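Local coordinates for protein endo-xylogalacturonan hydrolase A (Aspergillus tubingensis, PDB 4C2L) that hydrolyses xylogalacturonan, the xylose-substituted galacturonan backbone found in the hairy regions of pectin, at residues A[342-347]-A[370-375]. Residues are numbered along the deposited sequence; the frame is centred on the assembly and turned at random.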
ATOM      1  N   ASN A 342      14.949 -14.068  -4.921  1.00 17.22           N
ATOM      2  CA  ASN A 342      14.501 -15.410  -4.572  1.00 17.49           C
ATOM      3  C   ASN A 342      13.193 -15.653  -5.313  1.00 17.29           C
ATOM      4  O   ASN A 342      12.136 -15.162  -4.909  1.00 16.62           O
ATOM      5  CB  ASN A 342      14.297 -15.529  -3.053  1.00 18.02           C
ATOM      6  CG  ASN A 342      14.210 -16.974  -2.575  1.00 19.72           C
ATOM      7  OD1 ASN A 342      13.830 -17.879  -3.324  1.00 19.45           O
ATOM      8  ND2 ASN A 342      14.572 -17.198  -1.315  1.00 20.82           N
ATOM      9  N   LEU A 343      13.272 -16.385  -6.419  1.00 16.75           N
ATOM     10  CA  LEU A 343      12.120 -16.571  -7.299  1.00 16.80           C
ATOM     11  C   LEU A 343      11.602 -17.978  -7.098  1.00 17.49           C
ATOM     12  O   LEU A 343      11.963 -18.909  -7.839  1.00 17.01           O
ATOM     13  CB  LEU A 343      12.510 -16.321  -8.761  1.00 17.44           C
ATOM     14  CG  LEU A 343      13.315 -15.059  -9.098  1.00 18.52           C
ATOM     15  CD1 LEU A 343      13.611 -14.948 -10.588  1.00 19.63           C
ATOM     16  CD2 LEU A 343      12.603 -13.805  -8.607  1.00 18.69           C
ATOM     17  N   ASP A 344      10.779 -18.141  -6.065  1.00 16.95           N
ATOM     18  CA  ASP A 344      10.242 -19.445  -5.733  1.00 17.94           C
ATOM     19  C   ASP A 344       8.856 -19.655  -6.363  1.00 17.79           C
ATOM     20  O   ASP A 344       7.837 -19.615  -5.667  1.00 17.70           O
ATOM     21  CB  ASP A 344      10.191 -19.656  -4.211  1.00 18.90           C
ATOM     22  CG  ASP A 344      10.052 -21.126  -3.836  1.00 20.75           C
ATOM     23  OD1 ASP A 344      10.716 -21.966  -4.483  1.00 22.38           O
ATOM     24  OD2 ASP A 344       9.291 -21.449  -2.903  1.00 21.56           O
ATOM     25  N   CYS A 345       8.818 -19.881  -7.676  1.00 17.78           N
ATOM     26  CA  CYS A 345       7.533 -20.151  -8.334  1.00 18.55           C
ATOM     27  C   CYS A 345       6.967 -21.509  -7.898  1.00 18.01           C
ATOM     28  O   CYS A 345       7.726 -22.407  -7.536  1.00 17.83           O
ATOM     29  CB  CYS A 345       7.657 -20.073  -9.856  1.00 19.37           C
ATOM     30  SG  CYS A 345       7.453 -18.372 -10.448  1.00 21.80           S
ATOM     31  N   GLY A 346       5.642 -21.635  -7.936  1.00 18.29           N
ATOM     32  CA  GLY A 346       4.965 -22.848  -7.489  1.00 18.87           C
ATOM     33  C   GLY A 346       5.201 -24.008  -8.445  1.00 20.00           C
ATOM     34  O   GLY A 346       5.394 -23.809  -9.638  1.00 19.21           O
ATOM     35  N   ALA A 347       5.195 -25.217  -7.904  1.00 20.38           N
ATOM     36  CA  ALA A 347       5.500 -26.411  -8.696  1.00 21.34           C
ATOM     37  C   ALA A 347       4.468 -26.686  -9.776  1.00 22.48           C
ATOM     38  O   ALA A 347       4.810 -27.217 -10.835  1.00 22.85           O
ATOM     39  CB  ALA A 347       5.642 -27.623  -7.787  1.00 21.43           C
ATOM     40  N   LEU A 370      18.231 -17.072  -6.746  1.00 20.00           N
ATOM     41  CA  LEU A 370      17.696 -18.387  -6.436  1.00 20.45           C
ATOM     42  C   LEU A 370      16.404 -18.585  -7.211  1.00 21.15           C
ATOM     43  O   LEU A 370      15.582 -17.668  -7.280  1.00 19.50           O
ATOM     44  CB  LEU A 370      17.422 -18.539  -4.943  1.00 21.27           C
ATOM     45  CG  LEU A 370      18.630 -18.421  -4.009  1.00 22.32           C
ATOM     46  CD1 LEU A 370      18.165 -18.748  -2.606  1.00 21.73           C
ATOM     47  CD2 LEU A 370      19.761 -19.352  -4.453  1.00 23.99           C
ATOM     48  N   CYS A 371      16.243 -19.769  -7.813  1.00 21.35           N
ATOM     49  CA  CYS A 371      15.059 -20.047  -8.638  1.00 21.51           C
ATOM     50  C   CYS A 371      14.482 -21.425  -8.384  1.00 21.33           C
ATOM     51  O   CYS A 371      15.220 -22.386  -8.137  1.00 21.58           O
ATOM     52  CB  CYS A 371      15.400 -19.975 -10.124  1.00 23.67           C
ATOM     53  SG  CYS A 371      16.068 -18.417 -10.733  1.00 25.76           S
ATOM     54  N   ALA A 372      13.156 -21.511  -8.453  1.00 19.24           N
ATOM     55  CA  ALA A 372      12.464 -22.783  -8.566  1.00 19.34           C
ATOM     56  C   ALA A 372      11.332 -22.585  -9.561  1.00 18.29           C
ATOM     57  O   ALA A 372      10.606 -21.585  -9.487  1.00 17.30           O
ATOM     58  CB  ALA A 372      11.918 -23.229  -7.218  1.00 19.02           C
ATOM     59  N   ASN A 373      11.215 -23.505 -10.525  1.00 17.35           N
ATOM     60  CA  ASN A 373      10.095 -23.505 -11.476  1.00 16.18           C
ATOM     61  C   ASN A 373      10.026 -22.264 -12.367  1.00 15.87           C
ATOM     62  O   ASN A 373       8.945 -21.844 -12.777  1.00 15.06           O
ATOM     63  CB  ASN A 373       8.762 -23.735 -10.748  1.00 16.73           C
ATOM     64  CG  ASN A 373       8.761 -25.010  -9.949  1.00 18.15           C
ATOM     65  OD1 ASN A 373       8.847 -26.105 -10.523  1.00 18.08           O
ATOM     66  ND2 ASN A 373       8.678 -24.891  -8.621  1.00 16.82           N
ATOM     67  N   THR A 374      11.195 -21.700 -12.661  1.00 16.14           N
ATOM     68  CA  THR A 374      11.310 -20.534 -13.515  1.00 16.28           C
ATOM     69  C   THR A 374      11.514 -20.978 -14.956  1.00 15.97           C
ATOM     70  O   THR A 374      12.048 -22.067 -15.202  1.00 15.97           O
ATOM     71  CB  THR A 374      12.479 -19.619 -13.079  1.00 17.12           C
ATOM     72  OG1 THR A 374      13.668 -20.402 -12.931  1.00 16.87           O
ATOM     73  CG2 THR A 374      12.163 -18.933 -11.735  1.00 17.00           C
ATOM     74  N   PRO A 375      11.076 -20.155 -15.910  1.00 16.37           N
ATOM     75  CA  PRO A 375      11.072 -20.534 -17.327  1.00 16.60           C
ATOM     76  C   PRO A 375      12.450 -20.445 -17.991  1.00 17.84           C
ATOM     77  O   PRO A 375      13.352 -19.767 -17.497  1.00 17.41           O
ATOM     78  CB  PRO A 375      10.143 -19.500 -17.958  1.00 17.33           C
ATOM     79  CG  PRO A 375      10.276 -18.297 -17.083  1.00 16.74           C
ATOM     80  CD  PRO A 375      10.460 -18.830 -15.697  1.00 16.46           C
TER
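Leu-343, opposite Cys-371 in a parallel pairing of strands 339-344 and 368-372, donates its N-H to Leu-370 O (N to O 2.8 Å, nearly straight) and accepts at its own O from Ala-372 N at 2.9 Å. Where the strands end, a weak bond from Cys-345 N to Ala-372 O gives way to a side-chain one. Asn-373, in a left-handed backbone conformation (phi 63°, psi 31°), has CG anti to its carbonyl carbon (chi1 -57°), beside the backbone N, a placement from which ND2 donates to Cys-345 O at 2.9 Å from above the carbonyl plane; its CB rests on Gly-346 O. On one face the amide of Asn-342 crosses Leu-370, OD1 4.0 Å from CB, and is held by Tyr-296 and the backbone of Ser-387; beside it Asp-344 OD1 presses on Ala-372 CB at 3.2 Å. On the other, Leu-343 CD1 approaches Cys-371 SG, and Thr-374 CG2 packs on Leu-343 CB. The pairing joins successive coils of the right-handed parallel beta-helix of family 28, near its C-terminal end. Disulfides hold strand 368-372 at Cys-371 (to Cys-382) and the turn just after strand 339-344 at Cys-345 (to Cys-351), while the Asn-373 side-chain amide takes over from the weakening backbone pairing just past the strand ends.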